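Long-range contacts in Rho guanine nucleotide exchange factor 12 (Homo sapiens, PDB 1TXD), which acts as a guanine nucleotide exchange factor for the GTPase RhoA, here as its DH and PH domains, and may regulate RhoA downstream of the G proteins GNA12 and GNA13: residues 24-29 / 96-101; 103-108 / 195-200; 17-22 / 187-192. The protein carries 1 engineered substitution. All blocks are in the same frame, centred on the assembly; numbering follows the deposited sequence.

Interaction 1: residues 24-29 / 96-101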
loop_
_atom_site.group_PDB
_atom_site.type_symbol
_atom_site.label_atom_id
_atom_site.label_comp_id
_atom_site.label_asym_id
_atom_site.label_seq_id
_atom_site.Cartn_x
_atom_site.Cartn_y
_atom_site.Cartn_z
ATOM N N LYS A 24 16.837 30.624 8.040
ATOM C CA LYS A 24 16.274 29.616 7.143
ATOM C C LYS A 24 16.215 28.269 7.845
ATOM O O LYS A 24 15.208 27.573 7.738
ATOM C CB LYS A 24 17.090 29.485 5.857
ATOM C CG LYS A 24 16.686 30.461 4.776
ATOM C CD LYS A 24 17.888 31.100 4.096
ATOM C CE LYS A 24 17.532 32.423 3.416
ATOM N NZ LYS A 24 18.702 33.324 3.381
ATOM N N ARG A 25 17.285 27.914 8.559
ATOM C CA ARG A 25 17.326 26.704 9.381
ATOM C C ARG A 25 16.126 26.679 10.318
ATOM O O ARG A 25 15.483 25.626 10.467
ATOM C CB ARG A 25 18.648 26.562 10.190
ATOM C CG ARG A 25 18.939 25.112 10.732
ATOM C CD ARG A 25 20.214 24.968 11.566
ATOM N NE ARG A 25 19.999 25.573 12.869
ATOM C CZ ARG A 25 19.755 24.941 14.005
ATOM N NH1 ARG A 25 19.737 23.609 14.089
ATOM N NH2 ARG A 25 19.555 25.677 15.095
ATOM N N GLN A 26 15.790 27.820 10.921
ATOM C CA GLN A 26 14.746 27.810 11.931
ATOM C C GLN A 26 13.425 27.592 11.254
ATOM O O GLN A 26 12.562 26.909 11.788
ATOM C CB GLN A 26 14.666 29.104 12.714
ATOM C CG GLN A 26 15.902 29.389 13.575
ATOM C CD GLN A 26 16.020 28.432 14.723
ATOM O OE1 GLN A 26 15.038 28.178 15.402
ATOM N NE2 GLN A 26 17.204 27.865 14.910
ATOM N N GLU A 27 13.276 28.207 10.094
ATOM C CA GLU A 27 12.041 28.142 9.354
ATOM C C GLU A 27 11.740 26.704 8.935
ATOM O O GLU A 27 10.613 26.281 9.025
ATOM C CB GLU A 27 12.083 29.063 8.131
ATOM C CG GLU A 27 11.652 30.518 8.404
ATOM C CD GLU A 27 12.068 31.477 7.282
ATOM O OE1 GLU A 27 12.105 32.722 7.481
ATOM O OE2 GLU A 27 12.356 30.974 6.175
ATOM N N VAL A 28 12.748 25.976 8.473
ATOM C CA VAL A 28 12.573 24.604 8.053
ATOM C C VAL A 28 12.443 23.617 9.227
ATOM O O VAL A 28 11.741 22.616 9.089
ATOM C CB VAL A 28 13.647 24.132 7.055
ATOM C CG1 VAL A 28 13.594 24.953 5.789
ATOM C CG2 VAL A 28 15.030 24.145 7.664
ATOM N N ILE A 29 13.067 23.880 10.376
ATOM C CA ILE A 29 12.784 23.070 11.549
ATOM C C ILE A 29 11.327 23.297 11.950
ATOM O O ILE A 29 10.639 22.393 12.427
ATOM C CB ILE A 29 13.698 23.407 12.746
ATOM C CG1 ILE A 29 15.094 22.861 12.522
ATOM C CG2 ILE A 29 13.161 22.776 14.028
ATOM C CD1 ILE A 29 16.122 23.427 13.486
ATOM N N SER A 96 12.790 30.716 21.886
ATOM C CA SER A 96 12.039 30.079 20.796
ATOM C C SER A 96 12.941 29.758 19.607
ATOM O O SER A 96 12.497 29.179 18.612
ATOM C CB SER A 96 10.835 30.909 20.358
ATOM O OG SER A 96 10.278 31.599 21.457
ATOM N N VAL A 97 14.216 30.111 19.742
ATOM C CA VAL A 97 15.247 29.702 18.811
ATOM C C VAL A 97 15.689 28.313 19.230
ATOM O O VAL A 97 16.012 28.078 20.388
ATOM C CB VAL A 97 16.434 30.653 18.846
ATOM C CG1 VAL A 97 17.553 30.178 17.922
ATOM C CG2 VAL A 97 15.975 32.026 18.478
ATOM N N ILE A 98 15.683 27.400 18.271
ATOM C CA ILE A 98 16.044 26.022 18.505
ATOM C C ILE A 98 17.511 25.925 18.180
ATOM O O ILE A 98 17.952 26.485 17.177
ATOM C CB ILE A 98 15.210 25.107 17.596
ATOM C CG1 ILE A 98 13.767 25.048 18.107
ATOM C CG2 ILE A 98 15.788 23.729 17.514
ATOM C CD1 ILE A 98 12.799 25.753 17.203
ATOM N N ASP A 99 18.252 25.196 19.003
ATOM C CA ASP A 99 19.670 25.002 18.740
ATOM C C ASP A 99 19.847 23.697 17.982
ATOM O O ASP A 99 19.258 23.551 16.909
ATOM C CB ASP A 99 20.497 25.096 20.036
ATOM C CG ASP A 99 20.510 26.511 20.619
ATOM O OD1 ASP A 99 20.725 27.497 19.847
ATOM O OD2 ASP A 99 20.305 26.731 21.840
ATOM N N GLN A 100 20.583 22.747 18.557
ATOM C CA GLN A 100 20.978 21.515 17.889
ATOM C C GLN A 100 19.782 20.592 17.871
ATOM O O GLN A 100 19.042 20.567 18.838
ATOM C CB GLN A 100 22.099 20.803 18.661
ATOM C CG GLN A 100 23.231 21.694 19.158
ATOM C CD GLN A 100 23.903 22.433 18.009
ATOM O OE1 GLN A 100 24.276 21.809 17.016
ATOM N NE2 GLN A 100 24.027 23.751 18.122
ATOM N N ILE A 101 19.614 19.839 16.789
ATOM C CA ILE A 101 18.460 18.940 16.621
ATOM C C ILE A 101 18.776 17.561 16.016
ATOM O O ILE A 101 17.955 16.663 16.081
ATOM C CB ILE A 101 17.356 19.635 15.807
ATOM C CG1 ILE A 101 15.996 19.196 16.298
ATOM C CG2 ILE A 101 17.501 19.357 14.288
ATOM C CD1 ILE A 101 14.926 19.398 15.314
#
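Gln26 and Arg25, consecutive residues of helix 20-57, both turn their polar ends onto the backbone of the loop 96-101. The carboxamide of Gln26 pairs with Ile98 twice: Ile98 N gives a nearly straight bond to Gln26 OE1 (3.0 Å, 175° at the hydrogen), and Gln26 NE2 meets Ile98 O at 2.8 Å, in the carbonyl plane on a lone pair. A bend at chi2 (-69°) swings CD of Gln26 off an extended course, and the paired bonds then fix the rotation of the amide, whose NE2 also touches Val97 CG1. This is the DH domain, a helical bundle in which the loop between helices 72-90 and 102-109 lies against the N-terminal part of helix 20-57. Arg25 grips a single oxygen end-on: NH1 reaches Asp99 O at 2.9 Å and NH2 reaches it at 2.8 Å, both from one face of the carbonyl, while that oxygen lies in the guanidinium plane. Glu22, a turn earlier, also holds both side chains. Ile29 CD1 sits over one guanidinium face near its rim and meets Ile98 CG2 at 4.1 Å; Ile29 CG2 packs on Ile101 CD1 at 4.0 Å, the side chains running past each other in opposite directions.

Interaction 2: residues 103-108 / 195-200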
loop_
_atom_site.group_PDB
_atom_site.type_symbol
_atom_site.label_atom_id
_atom_site.label_comp_id
_atom_site.label_asym_id
_atom_site.label_seq_id
_atom_site.Cartn_x
_atom_site.Cartn_y
_atom_site.Cartn_z
ATOM N N GLU A 103 20.409 15.091 16.996
ATOM C CA GLU A 103 20.338 13.980 17.917
ATOM C C GLU A 103 18.885 13.603 18.179
ATOM O O GLU A 103 18.563 12.428 18.314
ATOM C CB GLU A 103 21.072 14.314 19.231
ATOM C CG GLU A 103 21.539 13.092 20.006
ATOM C CD GLU A 103 22.564 12.249 19.250
ATOM O OE1 GLU A 103 23.648 12.787 18.896
ATOM O OE2 GLU A 103 22.295 11.047 19.020
ATOM N N ASP A 104 18.018 14.609 18.227
ATOM C CA ASP A 104 16.587 14.373 18.397
ATOM C C ASP A 104 16.029 13.641 17.176
ATOM O O ASP A 104 15.325 12.685 17.307
ATOM C CB ASP A 104 15.838 15.676 18.626
ATOM C CG ASP A 104 16.426 16.471 19.736
ATOM O OD1 ASP A 104 16.506 15.946 20.864
ATOM O OD2 ASP A 104 16.871 17.622 19.555
ATOM N N LEU A 105 16.416 14.085 15.997
ATOM C CA LEU A 105 16.015 13.438 14.762
ATOM C C LEU A 105 16.471 11.997 14.702
ATOM O O LEU A 105 15.761 11.136 14.185
ATOM C CB LEU A 105 16.566 14.207 13.574
ATOM C CG LEU A 105 16.055 15.639 13.417
ATOM C CD1 LEU A 105 16.774 16.232 12.263
ATOM C CD2 LEU A 105 14.572 15.693 13.173
ATOM N N LEU A 106 17.635 11.729 15.266
ATOM C CA LEU A 106 18.139 10.376 15.363
ATOM C C LEU A 106 17.365 9.515 16.374
ATOM O O LEU A 106 17.172 8.334 16.141
ATOM C CB LEU A 106 19.648 10.379 15.680
ATOM C CG LEU A 106 20.521 10.675 14.453
ATOM C CD1 LEU A 106 22.052 10.596 14.793
ATOM C CD2 LEU A 106 20.185 9.763 13.261
ATOM N N THR A 107 16.930 10.102 17.479
ATOM C CA THR A 107 16.015 9.436 18.418
ATOM C C THR A 107 14.622 9.129 17.819
ATOM O O THR A 107 14.025 8.068 18.114
ATOM C CB THR A 107 15.883 10.314 19.693
ATOM O OG1 THR A 107 17.166 10.410 20.321
ATOM C CG2 THR A 107 15.047 9.631 20.751
ATOM N N TRP A 108 14.105 10.049 16.989
ATOM C CA TRP A 108 12.781 9.938 16.418
ATOM C C TRP A 108 12.736 8.929 15.269
ATOM O O TRP A 108 11.762 8.174 15.142
ATOM C CB TRP A 108 12.271 11.306 15.927
ATOM C CG TRP A 108 12.209 12.314 16.989
ATOM C CD1 TRP A 108 12.131 12.072 18.319
ATOM C CD2 TRP A 108 12.217 13.745 16.843
ATOM N NE1 TRP A 108 12.110 13.255 19.017
ATOM C CE2 TRP A 108 12.144 14.296 18.137
ATOM C CE3 TRP A 108 12.263 14.613 15.755
ATOM C CZ2 TRP A 108 12.135 15.678 18.377
ATOM C CZ3 TRP A 108 12.259 15.985 15.991
ATOM C CH2 TRP A 108 12.192 16.503 17.297
ATOM N N GLU A 195 25.794 16.090 9.668
ATOM C CA GLU A 195 25.909 14.652 9.410
ATOM C C GLU A 195 24.787 13.825 10.060
ATOM O O GLU A 195 24.364 12.838 9.508
ATOM C CB GLU A 195 27.267 14.103 9.852
ATOM C CG GLU A 195 27.910 13.120 8.868
ATOM C CD GLU A 195 27.563 13.391 7.400
ATOM O OE1 GLU A 195 28.025 14.399 6.828
ATOM O OE2 GLU A 195 26.797 12.593 6.819
ATOM N N LYS A 196 24.362 14.244 11.243
ATOM C CA LYS A 196 23.321 13.586 11.988
ATOM C C LYS A 196 21.974 13.788 11.307
ATOM O O LYS A 196 21.154 12.843 11.213
ATOM C CB LYS A 196 23.247 14.157 13.397
ATOM C CG LYS A 196 24.364 13.689 14.296
ATOM C CD LYS A 196 24.522 14.626 15.485
ATOM C CE LYS A 196 25.833 14.352 16.229
ATOM N NZ LYS A 196 25.633 14.393 17.700
ATOM N N VAL A 197 21.738 15.019 10.860
ATOM C CA VAL A 197 20.492 15.365 10.196
ATOM C C VAL A 197 20.370 14.502 8.959
ATOM O O VAL A 197 19.335 13.835 8.786
ATOM C CB VAL A 197 20.386 16.865 9.840
ATOM C CG1 VAL A 197 19.170 17.139 8.965
ATOM C CG2 VAL A 197 20.271 17.719 11.112
ATOM N N LYS A 198 21.421 14.468 8.134
ATOM C CA LYS A 198 21.396 13.666 6.900
ATOM C C LYS A 198 21.283 12.165 7.159
ATOM O O LYS A 198 20.720 11.447 6.332
ATOM C CB LYS A 198 22.617 13.931 6.028
ATOM C CG LYS A 198 22.569 15.274 5.339
ATOM C CD LYS A 198 23.843 15.559 4.535
ATOM C CE LYS A 198 23.804 14.937 3.130
ATOM N NZ LYS A 198 24.961 15.447 2.304
ATOM N N LYS A 199 21.817 11.692 8.291
ATOM C CA LYS A 199 21.709 10.278 8.641
ATOM C C LYS A 199 20.223 9.928 8.929
ATOM O O LYS A 199 19.700 8.959 8.390
ATOM C CB LYS A 199 22.627 9.933 9.829
ATOM C CG LYS A 199 22.473 8.499 10.434
ATOM C CD LYS A 199 23.774 8.040 11.113
ATOM C CE LYS A 199 23.563 7.222 12.412
ATOM N NZ LYS A 199 22.570 6.130 12.258
ATOM N N ALA A 200 19.576 10.743 9.767
ATOM C CA ALA A 200 18.155 10.651 10.059
ATOM C C ALA A 200 17.310 10.746 8.795
ATOM O O ALA A 200 16.360 10.009 8.635
ATOM C CB ALA A 200 17.744 11.741 11.066
#
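Leu106 lies across the aliphatic part of Lys196, the two side chains crossing at about a right angle. Leu106 CD1 rests on Lys196 CG at 3.9 Å, while Leu106 CD2 reaches over the backbone of the facing helix to within 3.7 Å of Ala200 N. Leu106 CD2 also touches Lys199 CG at 3.9 Å, so the leucine tip is shared by three residues of the facing helix. CG stands anti to the carbonyl carbon (chi1 -78°), and from there the two methyls reach the partner helix, although CB does not head straight for it.

Beyond the leucine, the lysine chain runs out to the edge of the contact, where Lys196 NZ forms a salt bridge with Glu103 OE1 at 2.8 Å, meeting the oxygen nearly along its C-O axis. An alanine in place of Lys196 would probably leave the Glu103 carboxylate without this positive mate and open a gap beside Leu106 CD1 where CG had packed.

Deeper in, Leu105 faces the other helix directly: its CB touches Ala200 CB at 3.7 Å, and its CD1 lies 4.0 Å from Val197 CG2. The small alanine goes with a close approach, the axes of the two segments coming within 8.4 Å and running nearly parallel at 21°. Within the DH helical bundle, short helix 102-109 thus lies alongside the start of long helix 191-230; helix 20-57 backs Leu105 through Leu32, helix 169-186 meets Val197 and Ala200, and helix 72-90 packs against Trp108.

Interaction 3: residues 17-22 / 187-192; sequences GLKPCE and YTEWPT
Lys19 NZ reaches Glu189 OE1 at 3.2 Å, a salt bridge at the surface of the DH helical bundle that links two helix beginnings. Lys19 is the N-cap residue of helix 20-57, and Glu189 directly precedes Trp190, the N-cap residue of helix 191-230. The ammonium meets OE1 on its syn side, 24° out of the carboxylate plane, and the two chains slant across each other.

Cys21 meets the same carboxylate over its face. Its SG is placed between the backbone N and the carbonyl carbon (chi1 74°), the crowded position, and sits 3.4 Å from Glu189 CD and 3.5 Å from Glu189 OE2. Cys21 SG also lies 3.7 Å from Glu189 OE1, so it touches the carboxylate as a whole rather than one oxygen. The lysine reaches OE1 from the same side of the carboxylate plane as the sulfur, and its charge would probably favour the ionised form of Glu189. The backbone of Cys21 meets the first residue beyond helix 169-186: its carbonyl oxygen comes to 4.0 Å from Tyr187 CB.

One residue on, Glu22 points its CB away from the other segment, yet its bent chain brings the carboxylate back. The main polar partners of Glu22 belong to its own helix, OE1 pairing with Arg25 NE and OE2 with Gln26 NE2. Toward Trp190 it makes a looser contact, with carboxylate and indole planes turned 44° apart. Trp190 NE1 is hydrogen-bonded to Gln100 OE1, which ties the indole to the loop before helix 102-109. The ring turns its benzo edge to the glutamate: Glu22 OE1 lies near the ring plane, 4.2 Å from Trp190 CH2.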
loop_
_atom_site.group_PDB
_atom_site.type_symbol
_atom_site.label_atom_id
_atom_site.label_comp_id
_atom_site.label_asym_id
_atom_site.label_seq_id
_atom_site.Cartn_x
_atom_site.Cartn_y
_atom_site.Cartn_z
ATOM N N GLY A 17 20.306 39.537 15.423
ATOM C CA GLY A 17 21.580 38.906 15.660
ATOM C C GLY A 17 21.810 37.589 14.950
ATOM O O GLY A 17 22.923 37.133 14.922
ATOM N N LEU A 18 20.787 36.988 14.367
ATOM C CA LEU A 18 20.952 35.715 13.697
ATOM C C LEU A 18 21.406 35.870 12.274
ATOM O O LEU A 18 20.960 36.763 11.563
ATOM C CB LEU A 18 19.635 34.942 13.686
ATOM C CG LEU A 18 19.162 34.660 15.089
ATOM C CD1 LEU A 18 17.881 33.902 15.021
ATOM C CD2 LEU A 18 20.226 33.889 15.856
ATOM N N LYS A 19 22.269 34.961 11.849
ATOM C CA LYS A 19 22.669 34.870 10.443
ATOM C C LYS A 19 21.430 34.578 9.580
ATOM O O LYS A 19 20.503 33.888 10.041
ATOM C CB LYS A 19 23.688 33.729 10.251
ATOM C CG LYS A 19 25.107 34.130 9.950
ATOM C CD LYS A 19 26.000 32.870 9.773
ATOM C CE LYS A 19 26.897 32.988 8.517
ATOM N NZ LYS A 19 28.074 32.043 8.517
ATOM N N PRO A 20 21.414 35.079 8.344
ATOM C CA PRO A 20 20.358 34.716 7.380
ATOM C C PRO A 20 20.169 33.195 7.230
ATOM O O PRO A 20 19.066 32.681 7.373
ATOM C CB PRO A 20 20.833 35.362 6.061
ATOM C CG PRO A 20 21.788 36.423 6.446
ATOM C CD PRO A 20 22.385 36.043 7.785
ATOM N N CYS A 21 21.254 32.468 7.007
ATOM C CA CYS A 21 21.170 31.017 6.901
ATOM C C CYS A 21 20.597 30.391 8.164
ATOM O O CYS A 21 19.929 29.365 8.111
ATOM C CB CYS A 21 22.538 30.410 6.576
ATOM S SG CYS A 21 23.751 30.380 7.945
ATOM N N GLU A 22 20.847 31.006 9.304
ATOM C CA GLU A 22 20.314 30.506 10.569
ATOM C C GLU A 22 18.815 30.781 10.692
ATOM O O GLU A 22 18.073 30.017 11.308
ATOM C CB GLU A 22 21.114 31.101 11.746
ATOM C CG GLU A 22 20.613 30.698 13.121
ATOM C CD GLU A 22 20.562 29.180 13.331
ATOM O OE1 GLU A 22 21.295 28.430 12.638
ATOM O OE2 GLU A 22 19.779 28.748 14.189
ATOM N N TYR A 187 20.404 23.752 5.501
ATOM C CA TYR A 187 20.732 24.986 6.216
ATOM C C TYR A 187 21.405 24.698 7.559
ATOM O O TYR A 187 21.228 25.411 8.539
ATOM C CB TYR A 187 19.469 25.828 6.410
ATOM C CG TYR A 187 18.799 26.200 5.110
ATOM C CD1 TYR A 187 19.413 27.067 4.211
ATOM C CD2 TYR A 187 17.563 25.662 4.765
ATOM C CE1 TYR A 187 18.797 27.408 3.005
ATOM C CE2 TYR A 187 16.950 25.992 3.587
ATOM C CZ TYR A 187 17.570 26.867 2.706
ATOM O OH TYR A 187 16.943 27.177 1.531
ATOM N N THR A 188 22.165 23.622 7.603
ATOM C CA THR A 188 22.913 23.282 8.791
ATOM C C THR A 188 24.375 23.425 8.394
ATOM O O THR A 188 24.855 22.750 7.483
ATOM C CB THR A 188 22.585 21.857 9.267
ATOM O OG1 THR A 188 21.241 21.799 9.792
ATOM C CG2 THR A 188 23.474 21.476 10.430
ATOM N N GLU A 189 25.068 24.333 9.060
ATOM C CA GLU A 189 26.414 24.702 8.636
ATOM C C GLU A 189 27.452 23.727 9.153
ATOM O O GLU A 189 28.284 23.235 8.394
ATOM C CB GLU A 189 26.745 26.115 9.105
ATOM C CG GLU A 189 25.747 27.150 8.647
ATOM C CD GLU A 189 26.398 28.205 7.791
ATOM O OE1 GLU A 189 27.200 29.006 8.339
ATOM O OE2 GLU A 189 26.105 28.224 6.570
ATOM N N TRP A 190 27.355 23.402 10.434
ATOM C CA TRP A 190 28.463 22.802 11.146
ATOM C C TRP A 190 28.399 21.274 11.080
ATOM O O TRP A 190 27.371 20.671 11.387
ATOM C CB TRP A 190 28.574 23.349 12.578
ATOM C CG TRP A 190 27.364 23.239 13.399
ATOM C CD1 TRP A 190 27.200 22.422 14.470
ATOM C CD2 TRP A 190 26.127 23.981 13.260
ATOM N NE1 TRP A 190 25.935 22.580 14.991
ATOM C CE2 TRP A 190 25.255 23.530 14.270
ATOM C CE3 TRP A 190 25.661 24.965 12.368
ATOM C CZ2 TRP A 190 23.937 24.024 14.417
ATOM C CZ3 TRP A 190 24.361 25.461 12.514
ATOM C CH2 TRP A 190 23.522 24.995 13.536
ATOM N N PRO A 191 29.509 20.656 10.677
ATOM C CA PRO A 191 29.488 19.326 10.047
ATOM C C PRO A 191 28.948 18.183 10.906
ATOM O O PRO A 191 28.341 17.280 10.347
ATOM C CB PRO A 191 30.968 19.067 9.721
ATOM C CG PRO A 191 31.601 20.384 9.769
ATOM C CD PRO A 191 30.890 21.152 10.834
ATOM N N THR A 192 29.195 18.210 12.213
ATOM C CA THR A 192 28.807 17.109 13.102
ATOM C C THR A 192 27.287 17.087 13.254
ATOM O O THR A 192 26.662 16.017 13.316
ATOM C CB THR A 192 29.546 17.259 14.472
ATOM O OG1 THR A 192 30.962 17.174 14.267
ATOM C CG2 THR A 192 29.271 16.095 15.403
#

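How the interactions relate
From the N terminus the chain enters interaction 3 at residues 17-22 and, two residues later on the same helix, interaction 1 at 24-29. Interaction 1 closes first, when the loop 96-101 returns to helix 20-57. Interaction 2 opens almost at once at 103-108. Interaction 3 then closes at 187-192, so interaction 1 lies wholly within its loop, and interaction 2, closing last at 195-200, crosses interaction 3. Together they tie the start of helix 20-57, short helix 102-109 with its preceding loop, and the start of helix 191-230 into one end of the DH bundle. Interactions 1 and 3, their centres about 9 Å apart, also touch directly, Arg25 packing against Tyr187 and Trp190.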